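Local coordinates for ribosomal protein uL16 3-hydroxylase (Escherichia coli, PDB 4CCL) that catalyses the iron- and 2-oxoglutarate-dependent hydroxylation of an arginine in ribosomal protein uL16, acting as a homodimeric, growth-regulating JmjC-type oxygenase, at residues Pro10-Arg15 against Arg20-Lys25; Arg26-Phe31 against Ala94-Pro99; Asp33-Asp38 against Leu111-Ser116; Arg98-Leu103 against Phe132-Thr137. All coordinates share one frame; numbering follows the deposited sequence.

Interaction 1. Residues Pro10-Arg15 against Arg20-Lys25; sequences PDFLER and RPVVLK. With SO4 (sulfate ion), chain M.
Phe12 and Val22 make the apolar contact between helix 9-15 and strand 22-24, with Phe12 CE1 4.1 Å from Val22 CG2. The methyl lies at the edge of the phenyl ring, near its plane, and the two side chains run past each other in opposite directions. Phe12 holds CG anti to its backbone N (chi1 174°), which carries the ring from the flank of the helix to the strand. The backbones remain well separated, the CA atoms of this pair being 9.2 Å apart.

Arg15 binds a sulfate, probably from the crystallisation liquor, that sits beside Val22 CG1. Its NH1 donates to sulfate O2 at 2.8 Å, with an N-H...O angle of 151°, and the sulfur lies in the guanidinium plane at its edge. His16 NE2 bonds the same ion. Behind this, Asp11 one helical turn earlier steadies the guanidinium in a salt bridge: Arg15 NH2 reaches the syn lone pair of Asp11 OD2 at 2.9 Å, although the oxygen is tilted 29° out of the guanidinium plane. Arg20 directs its charge away from the helix, to Glu146.

Further out, the Phe12 ring meets Tyr180 edge-to-face and also touches Phe132. Helix 9-15 thus packs beside an edge strand, 22-24, which is hydrogen-bonded to strand 178-181 through Val22 with Tyr180 and Leu24 with Ile178.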
loop_
_atom_site.group_PDB
_atom_site.type_symbol
_atom_site.label_atom_id
_atom_site.label_comp_id
_atom_site.label_asym_id
_atom_site.label_seq_id
_atom_site.Cartn_x
_atom_site.Cartn_y
_atom_site.Cartn_z
ATOM N N PRO B 10 0.126 -7.463 -39.042
ATOM C CA PRO B 10 -0.064 -8.842 -38.569
ATOM C C PRO B 10 1.260 -9.587 -38.414
ATOM O O PRO B 10 1.495 -10.230 -37.385
ATOM C CB PRO B 10 -0.887 -9.475 -39.689
ATOM C CG PRO B 10 -1.656 -8.345 -40.266
ATOM C CD PRO B 10 -0.749 -7.153 -40.189
ATOM N N ASP B 11 2.127 -9.454 -39.413
ATOM C CA ASP B 11 3.432 -10.097 -39.391
ATOM C C ASP B 11 4.282 -9.618 -38.221
ATOM O O ASP B 11 4.979 -10.410 -37.587
ATOM C CB ASP B 11 4.177 -9.852 -40.705
ATOM C CG ASP B 11 5.624 -10.297 -40.638
ATOM O OD1 ASP B 11 5.868 -11.520 -40.570
ATOM O OD2 ASP B 11 6.517 -9.425 -40.641
ATOM N N PHE B 12 4.219 -8.320 -37.945
ATOM C CA PHE B 12 5.015 -7.722 -36.882
ATOM C C PHE B 12 4.550 -8.200 -35.514
ATOM O O PHE B 12 5.352 -8.656 -34.697
ATOM C CB PHE B 12 4.943 -6.198 -36.951
ATOM C CG PHE B 12 5.629 -5.508 -35.810
ATOM C CD1 PHE B 12 6.997 -5.291 -35.837
ATOM C CD2 PHE B 12 4.908 -5.077 -34.707
ATOM C CE1 PHE B 12 7.632 -4.655 -34.789
ATOM C CE2 PHE B 12 5.538 -4.441 -33.654
ATOM C CZ PHE B 12 6.902 -4.230 -33.694
ATOM N N LEU B 13 3.248 -8.081 -35.276
ATOM C CA LEU B 13 2.637 -8.524 -34.034
ATOM C C LEU B 13 2.898 -10.003 -33.807
ATOM O O LEU B 13 3.121 -10.433 -32.676
ATOM C CB LEU B 13 1.128 -8.265 -34.054
ATOM C CG LEU B 13 0.693 -6.800 -34.071
ATOM C CD1 LEU B 13 -0.824 -6.676 -34.093
ATOM C CD2 LEU B 13 1.277 -6.063 -32.883
ATOM N N GLU B 14 2.851 -10.786 -34.879
ATOM C CA GLU B 14 3.062 -12.221 -34.755
ATOM C C GLU B 14 4.520 -12.590 -34.455
ATOM O O GLU B 14 4.806 -13.255 -33.460
ATOM C CB GLU B 14 2.597 -12.921 -36.036
ATOM C CG GLU B 14 2.023 -14.314 -35.833
ATOM C CD GLU B 14 3.038 -15.411 -36.087
ATOM O OE1 GLU B 14 3.989 -15.539 -35.288
ATOM O OE2 GLU B 14 2.884 -16.144 -37.088
ATOM N N ARG B 15 5.434 -12.157 -35.317
ATOM C CA ARG B 15 6.851 -12.519 -35.198
ATOM C C ARG B 15 7.723 -11.691 -34.246
ATOM O O ARG B 15 8.660 -12.209 -33.639
ATOM C CB ARG B 15 7.497 -12.616 -36.583
ATOM C CG ARG B 15 6.859 -13.681 -37.459
ATOM C CD ARG B 15 7.658 -13.947 -38.723
ATOM N NE ARG B 15 7.781 -12.760 -39.564
ATOM C CZ ARG B 15 8.904 -12.064 -39.711
ATOM N NH1 ARG B 15 10.007 -12.441 -39.076
ATOM N NH2 ARG B 15 8.926 -10.996 -40.495
ATOM N N ARG B 20 11.406 -10.088 -30.565
ATOM C CA ARG B 20 12.682 -9.793 -31.208
ATOM C C ARG B 20 12.689 -8.379 -31.769
ATOM O O ARG B 20 11.658 -7.882 -32.224
ATOM C CB ARG B 20 12.941 -10.778 -32.351
ATOM C CG ARG B 20 12.827 -12.242 -31.964
ATOM C CD ARG B 20 13.844 -12.618 -30.902
ATOM N NE ARG B 20 15.215 -12.512 -31.390
ATOM C CZ ARG B 20 16.291 -12.641 -30.620
ATOM N NH1 ARG B 20 16.155 -12.877 -29.323
ATOM N NH2 ARG B 20 17.503 -12.532 -31.144
ATOM N N PRO B 21 13.858 -7.723 -31.740
ATOM C CA PRO B 21 13.988 -6.396 -32.342
ATOM C C PRO B 21 14.090 -6.436 -33.861
ATOM O O PRO B 21 14.535 -7.434 -34.428
ATOM C CB PRO B 21 15.295 -5.871 -31.742
ATOM C CG PRO B 21 16.089 -7.087 -31.462
ATOM C CD PRO B 21 15.088 -8.136 -31.043
ATOM N N VAL B 22 13.672 -5.355 -34.512
ATOM C CA VAL B 22 13.841 -5.242 -35.958
ATOM C C VAL B 22 14.222 -3.832 -36.368
ATOM O O VAL B 22 13.955 -2.870 -35.653
ATOM C CB VAL B 22 12.564 -5.619 -36.747
ATOM C CG1 VAL B 22 12.843 -6.778 -37.690
ATOM C CG2 VAL B 22 11.407 -5.925 -35.814
ATOM N N VAL B 23 14.863 -3.720 -37.524
ATOM C CA VAL B 23 14.984 -2.437 -38.190
ATOM C C VAL B 23 13.940 -2.425 -39.288
ATOM O O VAL B 23 13.970 -3.261 -40.192
ATOM C CB VAL B 23 16.371 -2.228 -38.815
ATOM C CG1 VAL B 23 16.399 -0.925 -39.602
ATOM C CG2 VAL B 23 17.441 -2.226 -37.740
ATOM N N LEU B 24 13.006 -1.487 -39.208
ATOM C CA LEU B 24 12.000 -1.366 -40.242
ATOM C C LEU B 24 12.456 -0.231 -41.137
ATOM O O LEU B 24 12.419 0.937 -40.747
ATOM C CB LEU B 24 10.642 -1.045 -39.618
ATOM C CG LEU B 24 10.221 -1.940 -38.448
ATOM C CD1 LEU B 24 9.080 -1.312 -37.668
ATOM C CD2 LEU B 24 9.835 -3.333 -38.934
ATOM N N LYS B 25 12.887 -0.581 -42.344
ATOM C CA LYS B 25 13.469 0.389 -43.257
ATOM C C LYS B 25 12.354 1.127 -43.976
ATOM O O LYS B 25 11.404 0.506 -44.454
ATOM C CB LYS B 25 14.379 -0.304 -44.272
ATOM C CG LYS B 25 15.569 -1.045 -43.674
ATOM C CD LYS B 25 16.893 -0.393 -44.053
ATOM C CE LYS B 25 17.235 0.764 -43.134
ATOM N NZ LYS B 25 18.393 1.544 -43.659
HETATM S S SO4 M . 13.107 -10.342 -39.835
HETATM O O1 SO4 M . 12.159 -9.425 -40.466
HETATM O O2 SO4 M . 12.581 -11.703 -39.892
HETATM O O3 SO4 M . 14.384 -10.288 -40.536
HETATM O O4 SO4 M . 13.319 -9.963 -38.441
#

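Interaction 2. Residues Arg26-Phe31 against Ala94-Pro99; sequences RGFNNF and AALMRP
Thr6 OG1 is hydrogen-bonded to both Arg26 O and Gly27 O, holding the loop from which Phe28 reaches Leu96 and Pro99. Leu96 does most of the touching with one methyl, CD2, which touches both Phe28 and Phe31. Its distance to Phe28 CZ is 3.8 Å, and there the methyl stands obliquely to the ring. Phe31 comes from the opposite direction and offers its edge, with CE1 4.1 Å from Leu96 CD2. A chi1 of 180°, placing CG opposite the backbone N, turns the Phe31 ring inward. The side chains of Pro99 and Phe28 cross at about a right angle, Pro99 CG lying at the ring edge, 4.2 Å from Phe28 CE1. Segment 94-99 belongs to the JmjC domain, and both loops cover Ile134 of its sheet, which touches Phe28, Phe31 and Leu96 alike. Every contact between 26-31 and 94-99 is carbon to carbon, which implies that apolar packing, not directed bonds, joins the two segments; Thr6 adds polar support to 26-31.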
loop_
_atom_site.group_PDB
_atom_site.type_symbol
_atom_site.label_atom_id
_atom_site.label_comp_id
_atom_site.label_asym_id
_atom_site.label_seq_id
_atom_site.Cartn_x
_atom_site.Cartn_y
_atom_site.Cartn_z
ATOM N N ARG B 26 12.480 2.450 -44.046
ATOM C CA ARG B 26 11.469 3.307 -44.660
ATOM C C ARG B 26 10.095 3.053 -44.053
ATOM O O ARG B 26 9.106 2.923 -44.776
ATOM C CB ARG B 26 11.415 3.094 -46.175
ATOM C CG ARG B 26 12.750 3.230 -46.880
ATOM C CD ARG B 26 12.980 4.635 -47.413
ATOM N NE ARG B 26 13.335 4.613 -48.831
ATOM C CZ ARG B 26 12.588 5.133 -49.800
ATOM N NH1 ARG B 26 11.443 5.734 -49.508
ATOM N NH2 ARG B 26 12.991 5.063 -51.062
ATOM N N GLY B 27 10.046 2.956 -42.726
ATOM C CA GLY B 27 8.788 2.813 -42.015
ATOM C C GLY B 27 7.885 3.965 -42.399
ATOM O O GLY B 27 6.688 3.789 -42.622
ATOM N N PHE B 28 8.480 5.148 -42.484
ATOM C CA PHE B 28 7.822 6.306 -43.064
ATOM C C PHE B 28 8.516 6.674 -44.368
ATOM O O PHE B 28 9.737 6.834 -44.404
ATOM C CB PHE B 28 7.860 7.492 -42.102
ATOM C CG PHE B 28 7.078 7.275 -40.844
ATOM C CD1 PHE B 28 5.695 7.328 -40.855
ATOM C CD2 PHE B 28 7.726 7.022 -39.645
ATOM C CE1 PHE B 28 4.972 7.129 -39.698
ATOM C CE2 PHE B 28 7.007 6.824 -38.485
ATOM C CZ PHE B 28 5.628 6.876 -38.511
ATOM N N ASN B 29 7.735 6.794 -45.438
ATOM C CA ASN B 29 8.257 7.237 -46.725
ATOM C C ASN B 29 8.287 8.754 -46.797
ATOM O O ASN B 29 7.336 9.415 -46.373
ATOM C CB ASN B 29 7.405 6.694 -47.872
ATOM C CG ASN B 29 7.409 5.182 -47.940
ATOM O OD1 ASN B 29 8.357 4.530 -47.503
ATOM N ND2 ASN B 29 6.346 4.615 -48.498
ATOM N N ASN B 30 9.370 9.291 -47.355
ATOM C CA ASN B 30 9.597 10.732 -47.425
ATOM C C ASN B 30 9.308 11.388 -46.086
ATOM O O ASN B 30 8.399 12.208 -45.969
ATOM C CB ASN B 30 8.727 11.360 -48.515
ATOM C CG ASN B 30 8.900 10.682 -49.856
ATOM O OD1 ASN B 30 7.962 10.093 -50.391
ATOM N ND2 ASN B 30 10.105 10.759 -50.408
ATOM N N PHE B 31 10.094 11.028 -45.079
ATOM C CA PHE B 31 9.793 11.437 -43.718
ATOM C C PHE B 31 10.109 12.907 -43.496
ATOM O O PHE B 31 11.235 13.359 -43.701
ATOM C CB PHE B 31 10.550 10.566 -42.714
ATOM C CG PHE B 31 10.294 10.933 -41.280
ATOM C CD1 PHE B 31 9.104 10.581 -40.661
ATOM C CD2 PHE B 31 11.245 11.625 -40.549
ATOM C CE1 PHE B 31 8.870 10.920 -39.342
ATOM C CE2 PHE B 31 11.015 11.963 -39.231
ATOM C CZ PHE B 31 9.828 11.611 -38.628
ATOM N N ALA B 94 2.615 15.221 -31.873
ATOM C CA ALA B 94 1.538 14.346 -31.426
ATOM C C ALA B 94 1.003 13.510 -32.579
ATOM O O ALA B 94 0.606 12.357 -32.385
ATOM C CB ALA B 94 0.417 15.156 -30.792
ATOM N N ALA B 95 1.001 14.090 -33.778
ATOM C CA ALA B 95 0.583 13.354 -34.975
ATOM C C ALA B 95 1.362 12.049 -35.213
ATOM O O ALA B 95 0.822 11.096 -35.775
ATOM C CB ALA B 95 0.653 14.243 -36.201
ATOM N N LEU B 96 2.622 12.010 -34.786
ATOM C CA LEU B 96 3.462 10.822 -34.965
ATOM C C LEU B 96 2.936 9.591 -34.222
ATOM O O LEU B 96 3.245 8.459 -34.590
ATOM C CB LEU B 96 4.905 11.102 -34.522
ATOM C CG LEU B 96 5.997 11.207 -35.591
ATOM C CD1 LEU B 96 7.373 10.993 -34.972
ATOM C CD2 LEU B 96 5.756 10.218 -36.720
HETATM N N MSE B 97 2.153 9.822 -33.173
HETATM C CA MSE B 97 1.658 8.748 -32.319
HETATM C C MSE B 97 0.547 7.941 -32.990
HETATM O O MSE B 97 0.470 6.721 -32.827
HETATM C CB MSE B 97 1.159 9.327 -30.991
HETATM C CG MSE B 97 2.200 10.139 -30.239
HETATM SE SE MSE B 97 3.017 9.154 -28.772
HETATM C CE MSE B 97 1.487 9.068 -27.573
ATOM N N ARG B 98 -0.300 8.632 -33.749
ATOM C CA ARG B 98 -1.471 8.027 -34.399
ATOM C C ARG B 98 -1.274 6.697 -35.156
ATOM O O ARG B 98 -2.101 5.797 -35.021
ATOM C CB ARG B 98 -2.196 9.051 -35.288
ATOM C CG ARG B 98 -3.105 10.005 -34.523
ATOM C CD ARG B 98 -3.930 10.882 -35.460
ATOM N NE ARG B 98 -3.177 12.025 -35.973
ATOM C CZ ARG B 98 -3.073 12.343 -37.261
ATOM N NH1 ARG B 98 -3.673 11.602 -38.183
ATOM N NH2 ARG B 98 -2.369 13.405 -37.629
ATOM N N PRO B 99 -0.197 6.565 -35.956
ATOM C CA PRO B 99 -0.005 5.293 -36.669
ATOM C C PRO B 99 0.164 4.071 -35.759
ATOM O O PRO B 99 -0.005 2.944 -36.220
ATOM C CB PRO B 99 1.285 5.534 -37.463
ATOM C CG PRO B 99 1.329 6.999 -37.665
ATOM C CD PRO B 99 0.753 7.594 -36.419
#

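Interaction 3. Residues Asp33-Asp38 against Leu111-Ser116; sequences DPISPD and LMISFS. With SO4 (sulfate ion), chain L.
Phe115 sets its ring on the far side of CB from the backbone N (chi1 169°), leaning it toward the start of helix 37-45, where Pro37 lies across one face. Pro37 CB stands 4.2 Å from the centroid of the Phe115 ring and only 20° off the ring normal, a CH-pi contact displaced toward the rim, and the two side chains cross at about a right angle. Ile113, two residues back on the same side of the strand, is extended (chi2 -178°), and its CD1 meets Ile35 CG2 at 3.6 Å. Strand 108-116 belongs to the cupin-type beta core of the JmjC domain, and its two sides do different work. Ile113 and Phe115 are covered by the 33-38 segment, whereas Ser114 points to the other side and donates from OG to O1 of a sulfate, probably from the crystallisation liquor, at 2.8 Å. Arg140 NH1 holds the same ion; both residues are inferred to bind substrate. An alanine in place of Phe115 would remove the ring face under Pro37 and is likely to leave the first turn of the helix poorly seated on the strand. That turn begins at Ser36, the N-cap, whose OG accepts a hydrogen bond from Glu39 N.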
loop_
_atom_site.group_PDB
_atom_site.type_symbol
_atom_site.label_atom_id
_atom_site.label_comp_id
_atom_site.label_asym_id
_atom_site.label_seq_id
_atom_site.Cartn_x
_atom_site.Cartn_y
_atom_site.Cartn_z
ATOM N N ASP B 33 10.163 15.728 -40.655
ATOM C CA ASP B 33 10.206 15.884 -39.209
ATOM C C ASP B 33 9.125 16.833 -38.711
ATOM O O ASP B 33 8.928 17.908 -39.274
ATOM C CB ASP B 33 11.587 16.366 -38.768
ATOM C CG ASP B 33 12.678 15.363 -39.084
ATOM O OD1 ASP B 33 12.748 14.899 -40.242
ATOM O OD2 ASP B 33 13.459 15.026 -38.172
ATOM N N PRO B 34 8.412 16.426 -37.650
ATOM C CA PRO B 34 7.325 17.232 -37.090
ATOM C C PRO B 34 7.852 18.500 -36.431
ATOM O O PRO B 34 7.146 19.505 -36.370
ATOM C CB PRO B 34 6.710 16.305 -36.037
ATOM C CG PRO B 34 7.815 15.383 -35.653
ATOM C CD PRO B 34 8.626 15.178 -36.896
ATOM N N ILE B 35 9.092 18.449 -35.959
ATOM C CA ILE B 35 9.670 19.558 -35.217
ATOM C C ILE B 35 11.128 19.768 -35.640
ATOM O O ILE B 35 11.729 18.895 -36.269
ATOM C CB ILE B 35 9.541 19.313 -33.690
ATOM C CG1 ILE B 35 9.636 20.622 -32.904
ATOM C CG2 ILE B 35 10.555 18.290 -33.216
ATOM C CD1 ILE B 35 9.624 20.437 -31.401
ATOM N N SER B 36 11.686 20.927 -35.302
ATOM C CA SER B 36 13.052 21.277 -35.681
ATOM C C SER B 36 13.909 21.378 -34.420
ATOM O O SER B 36 13.376 21.589 -33.331
ATOM C CB SER B 36 13.075 22.605 -36.446
ATOM O OG SER B 36 13.214 23.706 -35.563
ATOM N N PRO B 37 15.235 21.193 -34.555
ATOM C CA PRO B 37 16.145 21.259 -33.402
ATOM C C PRO B 37 16.010 22.561 -32.613
ATOM O O PRO B 37 16.168 22.566 -31.389
ATOM C CB PRO B 37 17.528 21.187 -34.054
ATOM C CG PRO B 37 17.307 20.416 -35.303
ATOM C CD PRO B 37 15.949 20.838 -35.795
ATOM N N ASP B 38 15.716 23.648 -33.319
ATOM C CA ASP B 38 15.498 24.948 -32.697
ATOM C C ASP B 38 14.243 24.949 -31.832
ATOM O O ASP B 38 14.287 25.319 -30.654
ATOM C CB ASP B 38 15.405 26.044 -33.762
ATOM C CG ASP B 38 16.761 26.459 -34.290
ATOM O OD1 ASP B 38 17.754 26.323 -33.543
ATOM O OD2 ASP B 38 16.838 26.923 -35.446
ATOM N N LEU B 111 5.977 10.296 -26.492
ATOM C CA LEU B 111 6.980 10.515 -27.529
ATOM C C LEU B 111 8.131 11.355 -26.976
ATOM O O LEU B 111 7.943 12.530 -26.656
ATOM C CB LEU B 111 6.332 11.236 -28.721
ATOM C CG LEU B 111 6.965 11.259 -30.123
ATOM C CD1 LEU B 111 8.244 12.071 -30.190
ATOM C CD2 LEU B 111 7.217 9.856 -30.622
HETATM N N MSE B 112 9.320 10.766 -26.878
HETATM C CA MSE B 112 10.481 11.542 -26.441
HETATM C C MSE B 112 11.438 11.776 -27.610
HETATM O O MSE B 112 11.704 10.870 -28.396
HETATM C CB MSE B 112 11.183 10.883 -25.241
HETATM C CG MSE B 112 12.333 9.931 -25.574
HETATM SE SE MSE B 112 14.069 10.824 -25.798
HETATM C CE MSE B 112 15.142 9.241 -26.158
ATOM N N ILE B 113 11.933 13.004 -27.734
ATOM C CA ILE B 113 12.792 13.362 -28.861
ATOM C C ILE B 113 14.225 13.619 -28.413
ATOM O O ILE B 113 14.450 14.254 -27.388
ATOM C CB ILE B 113 12.271 14.622 -29.588
ATOM C CG1 ILE B 113 10.838 14.403 -30.069
ATOM C CG2 ILE B 113 13.174 14.991 -30.762
ATOM C CD1 ILE B 113 10.258 15.571 -30.830
ATOM N N SER B 114 15.194 13.128 -29.179
ATOM C CA SER B 114 16.588 13.446 -28.897
ATOM C C SER B 114 17.268 14.096 -30.097
ATOM O O SER B 114 17.122 13.635 -31.228
ATOM C CB SER B 114 17.363 12.198 -28.459
ATOM O OG SER B 114 17.566 11.307 -29.543
ATOM N N PHE B 115 18.001 15.176 -29.846
ATOM C CA PHE B 115 18.856 15.772 -30.866
ATOM C C PHE B 115 20.308 15.540 -30.492
ATOM O O PHE B 115 20.737 15.898 -29.399
ATOM C CB PHE B 115 18.594 17.273 -31.015
ATOM C CG PHE B 115 19.618 17.985 -31.864
ATOM C CD1 PHE B 115 19.606 17.856 -33.244
ATOM C CD2 PHE B 115 20.588 18.782 -31.279
ATOM C CE1 PHE B 115 20.544 18.506 -34.024
ATOM C CE2 PHE B 115 21.528 19.436 -32.055
ATOM C CZ PHE B 115 21.506 19.298 -33.429
ATOM N N SER B 116 21.068 14.941 -31.401
ATOM C CA SER B 116 22.468 14.651 -31.125
ATOM C C SER B 116 23.419 15.133 -32.221
ATOM O O SER B 116 23.195 14.898 -33.405
ATOM C CB SER B 116 22.664 13.152 -30.870
ATOM O OG SER B 116 22.063 12.376 -31.894
HETATM S S SO4 L . 18.174 8.257 -27.833
HETATM O O1 SO4 L . 17.198 8.654 -28.844
HETATM O O2 SO4 L . 17.640 7.157 -27.034
HETATM O O3 SO4 L . 19.403 7.811 -28.480
HETATM O O4 SO4 L . 18.453 9.403 -26.974
#

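Interaction 4. Residues Arg98-Leu103 against Phe132-Thr137; sequences RPFREL and FIIQGT
Phe100 and Phe132 point past each other in opposite directions, their ring planes inclined at 48° and their centroids 4.9 Å apart, an oblique aromatic pair. The approach is unequal: Phe100 CE1 lies over one face of the Phe132 ring, 3.6 Å from Phe132 CG and offset toward the rim. Phe132 keeps CG beside its backbone N (chi1 -72°), which brings one face to Phe100 CE1, while CE1 and CZ of the same ring reach Leu103 CD1. Leu103 comes from the opposite direction, its CD1 3.9 Å from Phe132 CE1. On the far part of the Phe100 ring, CE2 is 4.3 Å from Ile134 CD1, two residues along strand 131-135. Val200 of strand 195-202 also touches Phe100. If a serine replaced Phe132, Phe100 and Leu103 would probably lose their common surface, leaving a gap and a hydroxyl within an apolar core. All four touching residues are buried and meet through carbon alone, implying that the loop after helix 91-94 is held to the sheet by the hydrophobic effect and ring dispersion.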
loop_
_atom_site.group_PDB
_atom_site.type_symbol
_atom_site.label_atom_id
_atom_site.label_comp_id
_atom_site.label_asym_id
_atom_site.label_seq_id
_atom_site.Cartn_x
_atom_site.Cartn_y
_atom_site.Cartn_z
ATOM N N ARG B 98 -0.300 8.632 -33.749
ATOM C CA ARG B 98 -1.471 8.027 -34.399
ATOM C C ARG B 98 -1.274 6.697 -35.156
ATOM O O ARG B 98 -2.101 5.797 -35.021
ATOM C CB ARG B 98 -2.196 9.051 -35.288
ATOM C CG ARG B 98 -3.105 10.005 -34.523
ATOM C CD ARG B 98 -3.930 10.882 -35.460
ATOM N NE ARG B 98 -3.177 12.025 -35.973
ATOM C CZ ARG B 98 -3.073 12.343 -37.261
ATOM N NH1 ARG B 98 -3.673 11.602 -38.183
ATOM N NH2 ARG B 98 -2.369 13.405 -37.629
ATOM N N PRO B 99 -0.197 6.565 -35.956
ATOM C CA PRO B 99 -0.005 5.293 -36.669
ATOM C C PRO B 99 0.164 4.071 -35.759
ATOM O O PRO B 99 -0.005 2.944 -36.220
ATOM C CB PRO B 99 1.285 5.534 -37.463
ATOM C CG PRO B 99 1.329 6.999 -37.665
ATOM C CD PRO B 99 0.753 7.594 -36.419
ATOM N N PHE B 100 0.484 4.293 -34.490
ATOM C CA PHE B 100 0.788 3.194 -33.574
ATOM C C PHE B 100 -0.429 2.671 -32.809
ATOM O O PHE B 100 -0.302 1.839 -31.916
ATOM C CB PHE B 100 1.934 3.574 -32.636
ATOM C CG PHE B 100 3.244 3.772 -33.347
ATOM C CD1 PHE B 100 4.070 2.694 -33.627
ATOM C CD2 PHE B 100 3.637 5.035 -33.754
ATOM C CE1 PHE B 100 5.268 2.875 -34.287
ATOM C CE2 PHE B 100 4.836 5.223 -34.414
ATOM C CZ PHE B 100 5.653 4.141 -34.680
ATOM N N ARG B 101 -1.603 3.186 -33.155
ATOM C CA ARG B 101 -2.853 2.747 -32.543
ATOM C C ARG B 101 -3.214 1.294 -32.865
ATOM O O ARG B 101 -4.169 0.749 -32.308
ATOM C CB ARG B 101 -3.995 3.691 -32.917
ATOM C CG ARG B 101 -3.821 5.079 -32.343
ATOM C CD ARG B 101 -5.150 5.685 -31.900
ATOM N NE ARG B 101 -5.140 6.604 -30.746
ATOM C CZ ARG B 101 -4.154 7.412 -30.345
ATOM N NH1 ARG B 101 -2.985 7.485 -30.968
ATOM N NH2 ARG B 101 -4.356 8.176 -29.283
ATOM N N GLU B 102 -2.456 0.673 -33.766
ATOM C CA GLU B 102 -2.561 -0.767 -33.990
ATOM C C GLU B 102 -2.176 -1.550 -32.733
ATOM O O GLU B 102 -2.440 -2.748 -32.625
ATOM C CB GLU B 102 -1.694 -1.191 -35.176
ATOM C CG GLU B 102 -2.158 -0.627 -36.512
ATOM C CD GLU B 102 -3.483 -1.209 -36.967
ATOM O OE1 GLU B 102 -3.879 -2.275 -36.445
ATOM O OE2 GLU B 102 -4.129 -0.601 -37.846
ATOM N N LEU B 103 -1.560 -0.850 -31.786
ATOM C CA LEU B 103 -1.245 -1.382 -30.468
ATOM C C LEU B 103 -2.105 -0.608 -29.471
ATOM O O LEU B 103 -2.467 0.540 -29.729
ATOM C CB LEU B 103 0.244 -1.183 -30.167
ATOM C CG LEU B 103 1.227 -2.080 -30.927
ATOM C CD1 LEU B 103 2.635 -1.506 -30.886
ATOM C CD2 LEU B 103 1.206 -3.487 -30.352
ATOM N N PHE B 132 9.777 2.207 -30.150
ATOM C CA PHE B 132 10.025 2.376 -31.575
ATOM C C PHE B 132 10.897 3.610 -31.752
ATOM O O PHE B 132 10.508 4.705 -31.356
ATOM C CB PHE B 132 8.716 2.551 -32.347
ATOM C CG PHE B 132 7.904 1.294 -32.468
ATOM C CD1 PHE B 132 7.003 0.939 -31.478
ATOM C CD2 PHE B 132 8.030 0.474 -33.579
ATOM C CE1 PHE B 132 6.250 -0.214 -31.588
ATOM C CE2 PHE B 132 7.279 -0.681 -33.694
ATOM C CZ PHE B 132 6.388 -1.024 -32.697
ATOM N N ILE B 133 12.078 3.445 -32.336
ATOM C CA ILE B 133 12.965 4.585 -32.515
ATOM C C ILE B 133 12.998 5.028 -33.974
ATOM O O ILE B 133 13.530 4.335 -34.840
ATOM C CB ILE B 133 14.388 4.291 -32.012
ATOM C CG1 ILE B 133 14.342 3.829 -30.553
ATOM C CG2 ILE B 133 15.263 5.521 -32.162
ATOM C CD1 ILE B 133 15.674 3.337 -30.012
ATOM N N ILE B 134 12.425 6.199 -34.226
ATOM C CA ILE B 134 12.260 6.731 -35.570
ATOM C C ILE B 134 13.386 7.693 -35.917
ATOM O O ILE B 134 13.609 8.682 -35.218
ATOM C CB ILE B 134 10.924 7.490 -35.696
ATOM C CG1 ILE B 134 9.759 6.604 -35.250
ATOM C CG2 ILE B 134 10.715 7.981 -37.121
ATOM C CD1 ILE B 134 8.481 7.371 -34.966
ATOM N N GLN B 135 14.093 7.404 -37.004
ATOM C CA GLN B 135 15.141 8.295 -37.477
ATOM C C GLN B 135 14.548 9.497 -38.204
ATOM O O GLN B 135 13.761 9.345 -39.139
ATOM C CB GLN B 135 16.117 7.555 -38.393
ATOM C CG GLN B 135 17.227 8.437 -38.959
ATOM C CD GLN B 135 18.186 8.932 -37.893
ATOM O OE1 GLN B 135 18.638 8.163 -37.044
ATOM N NE2 GLN B 135 18.496 10.224 -37.927
ATOM N N GLY B 136 14.933 10.686 -37.754
ATOM C CA GLY B 136 14.560 11.939 -38.386
ATOM C C GLY B 136 15.694 12.428 -39.268
ATOM O O GLY B 136 16.393 11.623 -39.884
ATOM N N THR B 137 15.860 13.746 -39.348
ATOM C CA THR B 137 16.962 14.336 -40.101
ATOM C C THR B 137 18.299 13.799 -39.612
ATOM O O THR B 137 18.468 13.519 -38.425
ATOM C CB THR B 137 17.013 15.869 -39.939
ATOM O OG1 THR B 137 17.386 16.195 -38.594
ATOM C CG2 THR B 137 15.670 16.496 -40.259
#

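In the fold
Interactions 1, 3 and 4 all reach one antiparallel sheet, on strands 22-24, 108-116 and 131-135. Interaction 1 closes before the others open along the chain; interactions 2 and 3 then alternate their segments, as do 3 and 4. The centres of interactions 2 and 4 lie about 6 Å apart, sharing Arg98 and Pro99, while the centres of 1 and 3 are about 25 Å apart. Interaction 4 lies centrally, touching interaction 1 through Leu13 against Leu103 and interaction 3 through a probable hydrogen bond from Thr137 N to Asp33 OD2. The N-terminal region is thus wrapped on the JmjC core, with the inferred substrate residue Ser114 in interaction 3.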